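Local atomic coordinates of PmbA-related protein (PDB entry 1VL4), a protein that is of unknown precise function but belongs to the peptidase U62 (PmbA/TldD) family, whose members are generally assigned metallopeptidase activity. Residues A[178-184]-A[197-203]; A[131-135]-A[154-158]; A[292-296]-A[343-347]; A[221-225]-A[389-393]; A[247-251]-A[412-416]. All coordinates share one frame; numbering follows the deposited sequence.

Overall arrangement
Contacts 1 and 2 share one antiparallel sheet: their centres are 9 Å apart, and strands 148-167 and 172-188 are neighbours joined by probable backbone hydrogen bonds such as Phe183 N to Met155 O at 2.8 Å. Contact 3 touches the hairpin of contact 1, where Leu292 CD1 lies 3.6 Å from Leu201 CD2. It also meets contact 5 through Leu346 and Phe251. Contacts 3 and 5 lie entirely within the C-terminal family region, whereas contact 4 joins helix 210-223 to strand 384-395 of that region. Contacts 2 and 5 are farthest apart, about 32 Å between centres. No contact contains a metal or bound ligand.

Contact 1: residues A[178-184]-A[197-203]; sequences DGGFLFA and SWYELAR
Phe181, Phe183, Tyr199 and Leu201 form the apolar centre of this contact, all on one face of an antiparallel beta hairpin. Phe181 CE1 comes to 3.8 Å from Tyr199 CB, and the same ring's CD1 lies 3.9 Å from Leu201 CD2, so it spans two residues of the opposite strand. Phe183 repeats the pattern one pair along: its CE1 is 3.6 Å from Ser197 CB, while Tyr199 CB sits at the edge of its ring. Both phenylalanines have CG anti to the backbone N (chi1 164° and 165°), which lays their rings across the neighbouring strand with the same lean. Tyr199 instead places CG between N and the carbonyl carbon (chi1 64°), and its ring rises away from strand 172-188.

Phe181-Leu201 and Phe183-Tyr199 are non-hydrogen-bonded pairs. Between and beyond them, Gly180-Ala202, Leu182-Glu200 and Ala184-Trp198 each close two backbone bonds; Gly180 N to Ala202 O, at 2.8 Å, is the shortest. Gly179 has backbone angles that call for glycine, and a side chain there would also crowd Ala202 O. At the polar edge a water donates to Asp178 OD2 (2.9 Å) and Arg203 O (2.6 Å). Arg203 NH1 gives only a weak bond to Asp178 O; the guanidinium's firmer bonds run from NE to Pro289 O and from NH2 to His288 O, and Asp178 is held by the amides of Val120 and Gly121.

On its other edge strand 172-188 pairs antiparallel with strand 148-167. Helix 210-223 covers the face bearing Leu182 and Glu200, and Tyr199 reaches Leu245 of helix 241-247.

Contact 2: residues A[131-135]-A[154-158]; sequences KMDMA and VMYKD
Lys131 NZ and Asp158 OD2 form a salt bridge of 2.6 Å that closes helix 128-143 onto strand 148-167. The lysine uses the syn lone pair of OD2; Tyr156 OH donates to the anti lone pair at 2.5 Å, from the same strand, so one oxygen accepts from two donors. On its way to the carboxylate the lysine chain, extended beyond CG, runs across the tyrosine: CB stands over one ring face, 4.2 Å from the centroid and 20° off the normal, a CH-pi contact, and CG lies 3.6 Å from Tyr156 OH. With alanine at this position the chain from CG to NZ is gone, which would probably leave Asp158 without its cationic mate and open a gap beside the Tyr156 hydroxyl.

Farther along the helix, Met134 SD makes an oblique Met-aromatic contact with the same ring, 5.5 Å from its centroid, and Ala135 CB meets Val154 CG1 at 4.0 Å. In the second shell, Phe43 of strand 32-48 touches both Lys131 and Asp158, while Leu45 flanks Ala135 and Tyr156.

With both donors converging on OD2 in a buried setting, the geometry is likely to favour a negatively charged Asp158 and to fix the rotation of the phenol hydroxyl.

Contact 3: residues A[292-296]-A[343-347]; sequences LSSTP and PVNLM
Asn345 presents the edge of its amide to Ser294: ND2 donates to Ser294 OG at 3.1 Å with an angle of 165° at the hydrogen, and OG lies only 11° out of the amide plane. The other end of the amide, OD1, is 2.7 Å from a water that in turn accepts from Ser293 N at 2.9 Å, so the amide is linked to consecutive residues of the loop. Ser294 OG is shared further, giving to Gly291 O and receiving from His288 N; ND2 has a second acceptor in Leu285 O. A leucine here is likely to cost Ser294 OG one of its three bonds, the water its link to OD1 and Leu285 O its side-chain donor.

Beside this polar link, Val344 supplies the apolar part. With CG1 anti to its backbone N (chi1 177°), that methyl is directed at the loop, 3.6 Å from Ser293 O and 3.8 Å from Ser294 CA, and Thr295 CG2 lies farther off at 4.3 Å.

Strand 345-348 pairs here with strand 282-285, in the mixed sheet that also holds strand 432-434. The loop 292-296 meanwhile faces strand 172-188, with Leu292 on Met177 and Pro296 on Ser175.

Contact 4: residues A[221-225]-A[389-393]; sequences AISLI and AKGYW
Leu224 and Ser223 meet Lys390, Gly391 and Tyr392 of strand 384-395. This is a packing of helix 210-223 and the residue that follows against the mixed sheet that holds strand 384-395, and it joins the central family region to the C-terminal one across 163 intervening residues.

The apolar part rests on Leu224. Its CD2 comes to 3.6 Å from Tyr392 CZ, approaching the ring obliquely, with the two side chains crossing at about a right angle. The other methyl, CD1, packs on the aliphatic run of Lys390, 4.1 Å from CE. That lysine bends at its last torsion (chi4 74°), and its NZ hydrogen-bonds to Ser195 OG rather than across this contact.

The polar part is a hydroxyl pair. Ser223 OG lies in the plane of the Tyr392 ring, at its edge, and makes a hydrogen bond to Tyr392 OH in which either group could donate. The distance of 2.4 Å is too short to be taken at face value, and since Ser223 was deposited in two conformers the exact geometry is doubtful. Ser223 OG also bonds to Glu220 O, one helical turn back.

Two i to i-3 backbone bonds hold this part of the chain: Ile225 N reaches Ile222 O at 3.0 Å, and Leu224 N reaches Ala221 O at 3.3 Å. On the strand, the main chain presents its own surface to the leucine, where Gly391 O lies 3.7 Å from Leu224 CD2.

Contact 5: residues A[247-251]-A[412-416]; sequences LMEMF and FLDLL
Leu247 O is held by Met250 N at 3.0 Å and also lies 3.8 Å from Phe412 CE1, so this carbonyl, just before the 3-10 segment 248-250, lines the pocket taken by the aromatic ring. Apart from that the contact is apolar. Phe412 is the residue most buried by the other segment. Met250 CG stands over its face, 4.1 Å from the centroid and 28° off the normal, a CH-pi contact, and Met250 SD turns to Phe412 CB at 3.7 Å. Phe251 CD1 touches the ring's edge at Phe412 CE2, 3.6 Å away; the two ring planes make 43°, an oblique pair. Phe412 CG is anti to its backbone N (chi1 -169°), which directs the ring away from the helix and into the groove between Leu247, Met250 and Phe251.

Two leucines close the rest: Leu247 CD2 meets Leu415 CD1 tip to tip at 3.7 Å, and Leu416 CD1 comes to 3.9 Å from Phe251 CE1.

Side chains of neighbouring elements surround the contact. Phe385 of strand 384-395 packs on Met250 and Leu415, with Leu387 touching Leu247; Met374 of helix 374-377 covers Leu247 and Met250, while Met248 faces strand 432-434.

Contact 1: residues A[178-184]-A[197-203]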
# COMPACT_ATOMS: atom_id res chain seq x y z
N ASP A 178 -5.04 7.30 -22.14
CA ASP A 178 -4.76 5.90 -22.20
C ASP A 178 -3.25 5.63 -22.28
O ASP A 178 -2.44 6.57 -22.39
CB ASP A 178 -5.58 5.18 -23.28
CG ASP A 178 -5.17 5.51 -24.70
OD1 ASP A 178 -4.45 6.49 -24.99
OD2 ASP A 178 -5.64 4.77 -25.54
N GLY A 179 -2.87 4.36 -22.11
CA GLY A 179 -1.47 4.01 -22.16
C GLY A 179 -1.25 2.65 -21.61
O GLY A 179 -2.19 1.96 -21.24
N GLY A 180 0.00 2.24 -21.63
CA GLY A 180 0.40 0.90 -21.22
C GLY A 180 1.88 0.84 -20.94
O GLY A 180 2.61 1.81 -21.20
N PHE A 181 2.30 -0.34 -20.51
CA PHE A 181 3.60 -0.61 -19.85
C PHE A 181 3.88 -2.08 -20.09
O PHE A 181 2.95 -2.93 -20.05
CB PHE A 181 3.37 -0.26 -18.36
CG PHE A 181 4.36 -0.77 -17.38
CD1 PHE A 181 5.48 0.01 -17.03
CD2 PHE A 181 4.11 -1.95 -16.64
CE1 PHE A 181 6.40 -0.43 -16.02
CE2 PHE A 181 4.98 -2.39 -15.66
CZ PHE A 181 6.13 -1.61 -15.32
N LEU A 182 5.13 -2.41 -20.41
CA LEU A 182 5.59 -3.76 -20.47
C LEU A 182 6.94 -3.77 -19.79
O LEU A 182 7.78 -2.92 -20.08
CB LEU A 182 5.72 -4.23 -21.90
CG LEU A 182 6.04 -5.69 -22.19
CD1 LEU A 182 5.13 -6.69 -21.50
CD2 LEU A 182 6.05 -5.94 -23.71
N PHE A 183 7.12 -4.76 -18.90
CA PHE A 183 8.27 -4.84 -18.00
C PHE A 183 8.74 -6.29 -18.02
O PHE A 183 7.96 -7.23 -18.11
CB PHE A 183 7.89 -4.42 -16.56
CG PHE A 183 8.92 -4.82 -15.46
CD1 PHE A 183 9.98 -3.96 -15.12
CD2 PHE A 183 8.80 -6.01 -14.77
CE1 PHE A 183 10.87 -4.28 -14.17
CE2 PHE A 183 9.72 -6.35 -13.80
CZ PHE A 183 10.76 -5.46 -13.48
N ALA A 184 10.05 -6.46 -17.93
CA ALA A 184 10.64 -7.77 -17.77
C ALA A 184 11.83 -7.72 -16.82
O ALA A 184 12.57 -6.72 -16.80
CB ALA A 184 11.07 -8.31 -19.11
N SER A 197 16.62 -5.70 -15.18
CA SER A 197 15.25 -5.45 -15.63
C SER A 197 15.19 -4.30 -16.62
O SER A 197 16.16 -3.52 -16.78
CB SER A 197 14.32 -5.21 -14.45
OG SER A 197 14.53 -3.98 -13.78
N TRP A 198 14.08 -4.23 -17.34
CA TRP A 198 13.84 -3.12 -18.24
C TRP A 198 12.33 -2.96 -18.42
O TRP A 198 11.60 -3.94 -18.35
CB TRP A 198 14.53 -3.39 -19.60
CG TRP A 198 14.67 -2.16 -20.43
CD1 TRP A 198 13.91 -1.79 -21.48
CD2 TRP A 198 15.60 -1.09 -20.20
NE1 TRP A 198 14.29 -0.55 -21.93
CE2 TRP A 198 15.35 -0.11 -21.18
CE3 TRP A 198 16.63 -0.90 -19.29
CZ2 TRP A 198 16.09 1.05 -21.27
CZ3 TRP A 198 17.38 0.26 -19.39
CH2 TRP A 198 17.11 1.22 -20.37
N TYR A 199 11.88 -1.73 -18.67
CA TYR A 199 10.48 -1.44 -18.98
C TYR A 199 10.41 -0.39 -20.07
O TYR A 199 11.36 0.42 -20.28
CB TYR A 199 9.70 -0.94 -17.75
CG TYR A 199 10.19 0.38 -17.21
CD1 TYR A 199 9.68 1.61 -17.68
CD2 TYR A 199 11.18 0.42 -16.26
CE1 TYR A 199 10.22 2.84 -17.19
CE2 TYR A 199 11.70 1.62 -15.78
CZ TYR A 199 11.23 2.81 -16.25
OH TYR A 199 11.79 3.94 -15.71
N GLU A 200 9.29 -0.38 -20.76
CA GLU A 200 8.92 0.75 -21.64
C GLU A 200 7.49 1.20 -21.23
O GLU A 200 6.65 0.38 -20.88
CB GLU A 200 8.99 0.35 -23.12
CG GLU A 200 10.41 0.33 -23.77
CD GLU A 200 10.53 -0.45 -25.14
OE1 GLU A 200 9.51 -0.75 -25.83
OE2 GLU A 200 11.71 -0.76 -25.51
N LEU A 201 7.28 2.52 -21.22
CA LEU A 201 5.93 3.15 -21.10
C LEU A 201 5.54 3.62 -22.48
O LEU A 201 6.40 4.05 -23.26
CB LEU A 201 5.98 4.30 -20.11
CG LEU A 201 6.02 3.81 -18.67
CD1 LEU A 201 6.79 4.80 -17.79
CD2 LEU A 201 4.61 3.59 -18.16
N ALA A 202 4.27 3.44 -22.85
CA ALA A 202 3.80 3.80 -24.16
C ALA A 202 2.34 4.29 -24.15
O ALA A 202 1.51 3.86 -23.35
CB ALA A 202 3.91 2.61 -25.08
N ARG A 203 2.04 5.16 -25.11
CA ARG A 203 0.68 5.64 -25.38
C ARG A 203 -0.03 4.69 -26.36
O ARG A 203 -1.26 4.57 -26.40
CB ARG A 203 0.80 7.05 -25.97
CG ARG A 203 -0.52 7.74 -26.07
CD ARG A 203 -0.92 8.50 -24.87
NE ARG A 203 0.07 9.46 -24.31
CZ ARG A 203 -0.09 9.95 -23.09
NH1 ARG A 203 -1.17 9.66 -22.40
NH2 ARG A 203 0.79 10.77 -22.55
O HOH W 1 -3.57 3.60 -27.17

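Contact 2: residues A[131-135]-A[154-158]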
# COMPACT_ATOMS: atom_id res chain seq x y z
N LYS A 131 -2.32 -9.21 -26.29
CA LYS A 131 -1.65 -8.75 -25.07
C LYS A 131 -0.82 -9.87 -24.49
O LYS A 131 0.34 -9.64 -24.16
CB LYS A 131 -2.68 -8.23 -24.05
CG LYS A 131 -3.51 -7.10 -24.59
CD LYS A 131 -4.54 -6.61 -23.60
CE LYS A 131 -5.62 -5.75 -24.24
NZ LYS A 131 -6.28 -4.76 -23.27
N MET A 132 -1.38 -11.11 -24.44
CA MET A 132 -0.65 -12.22 -23.92
C MET A 132 0.58 -12.45 -24.75
O MET A 132 1.65 -12.74 -24.21
CB MET A 132 -1.50 -13.50 -23.92
CG MET A 132 -2.63 -13.48 -22.93
SD MET A 132 -3.86 -14.77 -23.33
CE MET A 132 -2.81 -16.23 -23.38
N ASP A 133 0.43 -12.34 -26.07
CA ASP A 133 1.54 -12.65 -26.99
C ASP A 133 2.69 -11.63 -26.82
O ASP A 133 3.86 -12.02 -26.87
CB ASP A 133 1.06 -12.73 -28.46
CG ASP A 133 0.30 -14.04 -28.78
OD1 ASP A 133 0.40 -15.05 -28.05
OD2 ASP A 133 -0.43 -14.06 -29.80
N MET A 134 2.37 -10.37 -26.55
CA MET A 134 3.39 -9.40 -26.17
C MET A 134 4.24 -9.80 -24.93
O MET A 134 5.47 -9.68 -24.93
CB MET A 134 2.78 -8.01 -25.95
CG MET A 134 2.27 -7.39 -27.23
SD MET A 134 1.50 -5.73 -27.04
CE MET A 134 2.94 -4.79 -26.90
N ALA A 135 3.56 -10.21 -23.86
CA ALA A 135 4.21 -10.67 -22.64
C ALA A 135 5.05 -11.92 -22.89
O ALA A 135 6.22 -11.97 -22.48
CB ALA A 135 3.17 -10.89 -21.56
N VAL A 154 7.51 -11.04 -15.91
CA VAL A 154 7.15 -10.16 -17.03
C VAL A 154 5.78 -9.60 -16.69
O VAL A 154 4.85 -10.34 -16.29
CB VAL A 154 7.10 -10.89 -18.38
CG1 VAL A 154 6.50 -10.03 -19.46
CG2 VAL A 154 8.47 -11.37 -18.79
N MET A 155 5.65 -8.31 -16.80
CA MET A 155 4.39 -7.67 -16.55
C MET A 155 3.93 -6.73 -17.68
O MET A 155 4.66 -5.86 -18.14
CB MET A 155 4.44 -6.95 -15.22
CG MET A 155 3.07 -6.60 -14.63
SD MET A 155 3.26 -5.39 -13.32
CE MET A 155 4.54 -6.34 -12.39
N TYR A 156 2.66 -6.90 -18.05
CA TYR A 156 1.95 -6.07 -19.01
C TYR A 156 0.82 -5.32 -18.28
O TYR A 156 0.07 -5.91 -17.49
CB TYR A 156 1.36 -6.98 -20.13
CG TYR A 156 0.43 -6.21 -21.09
CD1 TYR A 156 -0.93 -6.01 -20.77
CD2 TYR A 156 0.92 -5.63 -22.26
CE1 TYR A 156 -1.77 -5.26 -21.60
CE2 TYR A 156 0.09 -4.93 -23.10
CZ TYR A 156 -1.26 -4.74 -22.76
OH TYR A 156 -2.08 -3.99 -23.59
N LYS A 157 0.63 -4.06 -18.62
CA LYS A 157 -0.54 -3.35 -18.21
C LYS A 157 -1.03 -2.32 -19.22
O LYS A 157 -0.22 -1.62 -19.82
CB LYS A 157 -0.30 -2.64 -16.87
CG LYS A 157 -1.60 -2.05 -16.32
CD LYS A 157 -1.52 -1.66 -14.85
CE LYS A 157 -2.86 -1.13 -14.37
NZ LYS A 157 -2.77 -0.64 -12.94
N ASP A 158 -2.34 -2.25 -19.42
CA ASP A 158 -2.91 -1.09 -20.07
C ASP A 158 -4.07 -0.53 -19.30
O ASP A 158 -4.68 -1.21 -18.45
CB ASP A 158 -3.27 -1.38 -21.54
CG ASP A 158 -4.41 -2.35 -21.72
OD1 ASP A 158 -5.51 -2.11 -21.21
OD2 ASP A 158 -4.22 -3.37 -22.44

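Contact 3: residues A[292-296]-A[343-347]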
# COMPACT_ATOMS: atom_id res chain seq x y z
N LEU A 292 2.45 9.07 -18.83
CA LEU A 292 1.07 8.61 -18.76
C LEU A 292 0.23 9.34 -17.71
O LEU A 292 -0.97 9.20 -17.73
CB LEU A 292 0.99 7.10 -18.56
CG LEU A 292 1.70 6.27 -19.64
CD1 LEU A 292 1.42 4.74 -19.46
CD2 LEU A 292 1.32 6.74 -21.04
N SER A 293 0.85 10.14 -16.84
CA SER A 293 0.13 11.05 -15.99
C SER A 293 -0.20 12.42 -16.62
O SER A 293 -0.87 13.22 -15.99
CB SER A 293 0.89 11.27 -14.71
OG SER A 293 0.86 10.00 -14.02
N SER A 294 0.19 12.62 -17.89
CA SER A 294 -0.04 13.88 -18.59
C SER A 294 -1.53 14.21 -18.56
O SER A 294 -2.35 13.32 -18.73
CB SER A 294 0.48 13.82 -20.01
OG SER A 294 1.91 13.60 -20.08
N THR A 295 -1.86 15.48 -18.27
CA THR A 295 -3.24 15.89 -18.11
C THR A 295 -3.28 17.40 -18.25
O THR A 295 -2.32 18.05 -17.90
CB THR A 295 -3.81 15.48 -16.73
OG1 THR A 295 -5.19 15.93 -16.61
CG2 THR A 295 -2.97 16.04 -15.56
N PRO A 296 -4.35 17.93 -18.84
CA PRO A 296 -4.55 19.37 -18.98
C PRO A 296 -5.05 20.08 -17.74
O PRO A 296 -5.09 21.30 -17.72
CB PRO A 296 -5.56 19.45 -20.13
CG PRO A 296 -6.26 18.21 -20.08
CD PRO A 296 -5.38 17.16 -19.57
N PRO A 343 4.19 17.59 -9.32
CA PRO A 343 4.40 17.87 -10.73
C PRO A 343 3.62 16.88 -11.57
O PRO A 343 3.20 15.83 -11.07
CB PRO A 343 5.93 17.65 -10.92
CG PRO A 343 6.37 16.87 -9.82
CD PRO A 343 5.38 16.99 -8.69
N VAL A 344 3.44 17.20 -12.84
CA VAL A 344 2.76 16.29 -13.75
C VAL A 344 3.87 15.38 -14.31
O VAL A 344 3.90 14.20 -14.03
CB VAL A 344 1.97 17.06 -14.84
CG1 VAL A 344 1.34 16.11 -15.81
CG2 VAL A 344 0.86 17.95 -14.18
N ASN A 345 4.76 15.94 -15.12
CA ASN A 345 5.98 15.25 -15.53
C ASN A 345 7.14 16.07 -15.02
O ASN A 345 7.30 17.22 -15.41
CB ASN A 345 6.08 15.14 -17.03
CG ASN A 345 4.95 14.30 -17.65
OD1 ASN A 345 5.01 13.07 -17.63
ND2 ASN A 345 3.93 14.98 -18.25
N LEU A 346 7.93 15.51 -14.13
CA LEU A 346 9.07 16.25 -13.61
C LEU A 346 10.30 15.85 -14.42
O LEU A 346 10.80 14.75 -14.23
CB LEU A 346 9.30 15.97 -12.13
CG LEU A 346 10.40 16.84 -11.46
CD1 LEU A 346 9.96 18.27 -11.40
CD2 LEU A 346 10.75 16.32 -10.13
N MET A 347 10.82 16.78 -15.22
CA MET A 347 11.86 16.51 -16.19
C MET A 347 13.16 17.24 -15.92
O MET A 347 13.20 18.46 -15.90
CB MET A 347 11.37 16.88 -17.60
CG MET A 347 12.39 16.61 -18.68
SD MET A 347 11.68 16.72 -20.29
CE MET A 347 13.06 16.33 -21.34
O HOH W 2 3.54 11.09 -16.58

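Contact 4: residues A[221-225]-A[389-393]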
# COMPACT_ATOMS: atom_id res chain seq x y z
N ALA A 221 21.16 -8.07 -16.72
CA ALA A 221 21.60 -9.09 -15.79
C ALA A 221 22.99 -9.66 -16.12
O ALA A 221 23.83 -9.85 -15.24
CB ALA A 221 20.56 -10.23 -15.75
N ILE A 222 23.21 -9.94 -17.40
CA ILE A 222 24.43 -10.60 -17.86
C ILE A 222 25.66 -9.71 -17.65
O ILE A 222 26.75 -10.19 -17.34
CB ILE A 222 24.30 -10.97 -19.34
CG1 ILE A 222 23.46 -12.23 -19.50
CG2 ILE A 222 25.67 -11.22 -20.00
CD1 ILE A 222 22.86 -12.41 -20.90
N SER A 223 25.47 -8.41 -17.86
CA SER A 223 26.56 -7.45 -17.75
C SER A 223 27.13 -7.36 -16.33
O SER A 223 28.27 -6.90 -16.14
CB SER A 223 26.11 -6.08 -18.23
OG SER A 223 25.19 -5.51 -17.35
N LEU A 224 26.35 -7.80 -15.34
CA LEU A 224 26.80 -7.82 -13.95
C LEU A 224 27.53 -9.12 -13.58
O LEU A 224 28.03 -9.26 -12.45
CB LEU A 224 25.62 -7.60 -12.99
CG LEU A 224 24.95 -6.25 -13.12
CD1 LEU A 224 23.69 -6.26 -12.28
CD2 LEU A 224 25.89 -5.12 -12.74
N ILE A 225 27.62 -10.06 -14.51
CA ILE A 225 28.36 -11.28 -14.22
C ILE A 225 29.82 -10.91 -14.07
O ILE A 225 30.34 -10.17 -14.90
CB ILE A 225 28.21 -12.32 -15.34
CG1 ILE A 225 26.74 -12.77 -15.44
CG2 ILE A 225 29.19 -13.49 -15.11
CD1 ILE A 225 26.51 -13.64 -16.66
N ALA A 389 22.49 -0.08 -4.24
CA ALA A 389 22.63 0.31 -5.65
C ALA A 389 23.32 -0.78 -6.47
O ALA A 389 23.95 -1.69 -5.92
CB ALA A 389 23.40 1.64 -5.76
N LYS A 390 23.12 -0.69 -7.78
CA LYS A 390 23.80 -1.55 -8.77
C LYS A 390 24.57 -0.64 -9.73
O LYS A 390 24.09 0.44 -10.06
CB LYS A 390 22.76 -2.31 -9.60
CG LYS A 390 22.14 -3.56 -8.95
CD LYS A 390 20.91 -4.00 -9.75
CE LYS A 390 20.65 -5.49 -9.65
NZ LYS A 390 20.07 -5.89 -8.31
N GLY A 391 25.72 -1.10 -10.19
CA GLY A 391 26.50 -0.34 -11.14
C GLY A 391 27.78 -1.07 -11.58
O GLY A 391 27.89 -2.30 -11.45
N TYR A 392 28.74 -0.27 -12.07
CA TYR A 392 29.93 -0.74 -12.75
C TYR A 392 31.11 0.14 -12.34
O TYR A 392 30.90 1.30 -11.95
CB TYR A 392 29.72 -0.61 -14.28
CG TYR A 392 28.54 -1.42 -14.76
CD1 TYR A 392 27.25 -0.93 -14.62
CD2 TYR A 392 28.71 -2.72 -15.27
CE1 TYR A 392 26.16 -1.69 -14.99
CE2 TYR A 392 27.58 -3.49 -15.67
CZ TYR A 392 26.32 -2.96 -15.53
OH TYR A 392 25.17 -3.66 -15.90
N TRP A 393 32.32 -0.39 -12.49
CA TRP A 393 33.57 0.35 -12.36
C TRP A 393 34.02 0.72 -13.79
O TRP A 393 33.94 -0.09 -14.71
CB TRP A 393 34.65 -0.49 -11.67
CG TRP A 393 35.94 0.26 -11.55
CD1 TRP A 393 37.10 0.02 -12.23
CD2 TRP A 393 36.18 1.42 -10.74
NE1 TRP A 393 38.05 0.95 -11.88
CE2 TRP A 393 37.49 1.83 -10.98
CE3 TRP A 393 35.39 2.15 -9.84
CZ2 TRP A 393 38.05 2.93 -10.33
CZ3 TRP A 393 35.96 3.24 -9.21
CH2 TRP A 393 37.26 3.62 -9.45

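Contact 5: residues A[247-251]-A[412-416]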
# COMPACT_ATOMS: atom_id res chain seq x y z
N LEU A 247 15.50 8.23 -8.13
CA LEU A 247 16.05 9.08 -7.12
C LEU A 247 15.37 10.43 -7.09
O LEU A 247 15.07 10.95 -6.01
CB LEU A 247 17.58 9.22 -7.30
CG LEU A 247 18.28 9.93 -6.13
CD1 LEU A 247 18.12 9.16 -4.83
CD2 LEU A 247 19.73 10.08 -6.43
N MET A 248 15.07 10.96 -8.29
CA MET A 248 14.43 12.26 -8.46
C MET A 248 13.08 12.35 -7.74
O MET A 248 12.57 13.44 -7.51
CB MET A 248 14.10 12.54 -9.94
CG MET A 248 15.21 13.03 -10.76
SD MET A 248 14.63 12.99 -12.48
CE MET A 248 13.47 14.32 -12.63
N GLU A 249 12.42 11.22 -7.55
CA GLU A 249 11.15 11.23 -6.86
C GLU A 249 11.24 11.84 -5.48
O GLU A 249 10.24 12.40 -5.00
CB GLU A 249 10.60 9.80 -6.75
CG GLU A 249 10.36 9.28 -8.17
CD GLU A 249 9.10 8.53 -8.26
OE1 GLU A 249 9.13 7.36 -7.83
OE2 GLU A 249 8.10 9.14 -8.72
N MET A 250 12.41 11.77 -4.85
CA MET A 250 12.55 12.37 -3.52
C MET A 250 12.57 13.91 -3.55
O MET A 250 12.47 14.58 -2.52
CB MET A 250 13.75 11.78 -2.81
CG MET A 250 15.11 12.44 -3.09
SD MET A 250 16.39 11.64 -2.09
CE MET A 250 16.07 12.26 -0.43
N PHE A 251 12.64 14.48 -4.75
CA PHE A 251 12.57 15.93 -4.91
C PHE A 251 11.11 16.42 -4.84
O PHE A 251 10.84 17.57 -4.55
CB PHE A 251 13.17 16.28 -6.26
CG PHE A 251 13.49 17.74 -6.44
CD1 PHE A 251 14.27 18.41 -5.52
CD2 PHE A 251 13.02 18.43 -7.53
CE1 PHE A 251 14.56 19.79 -5.70
CE2 PHE A 251 13.31 19.76 -7.73
CZ PHE A 251 14.09 20.44 -6.83
N PHE A 412 20.39 14.68 -1.45
CA PHE A 412 19.89 14.96 -2.78
C PHE A 412 20.23 16.38 -3.28
O PHE A 412 20.56 16.56 -4.45
CB PHE A 412 18.37 14.70 -2.86
CG PHE A 412 17.84 14.71 -4.27
CD1 PHE A 412 18.13 13.67 -5.14
CD2 PHE A 412 17.15 15.82 -4.76
CE1 PHE A 412 17.68 13.72 -6.47
CE2 PHE A 412 16.72 15.87 -6.06
CZ PHE A 412 17.00 14.82 -6.93
N LEU A 413 20.19 17.38 -2.39
CA LEU A 413 20.46 18.76 -2.80
C LEU A 413 21.93 18.94 -3.16
O LEU A 413 22.22 19.59 -4.15
CB LEU A 413 20.03 19.78 -1.75
CG LEU A 413 18.51 19.80 -1.45
CD1 LEU A 413 18.13 20.95 -0.49
CD2 LEU A 413 17.70 19.84 -2.73
N ASP A 414 22.82 18.33 -2.40
CA ASP A 414 24.25 18.33 -2.73
C ASP A 414 24.51 17.60 -4.03
O ASP A 414 25.34 18.00 -4.81
CB ASP A 414 25.06 17.66 -1.62
CG ASP A 414 25.16 18.50 -0.36
OD1 ASP A 414 25.34 19.74 -0.48
OD2 ASP A 414 25.06 17.92 0.74
N LEU A 415 23.84 16.49 -4.25
CA LEU A 415 23.87 15.81 -5.54
C LEU A 415 23.57 16.77 -6.70
O LEU A 415 24.33 16.81 -7.68
CB LEU A 415 22.85 14.67 -5.56
CG LEU A 415 22.98 13.70 -6.73
CD1 LEU A 415 22.67 12.28 -6.30
CD2 LEU A 415 22.11 14.13 -7.91
N LEU A 416 22.47 17.53 -6.57
CA LEU A 416 22.08 18.52 -7.56
C LEU A 416 23.18 19.52 -7.78
O LEU A 416 23.40 19.93 -8.93
CB LEU A 416 20.78 19.26 -7.19
CG LEU A 416 19.48 18.44 -7.18
CD1 LEU A 416 18.27 19.25 -6.67
CD2 LEU A 416 19.21 17.82 -8.55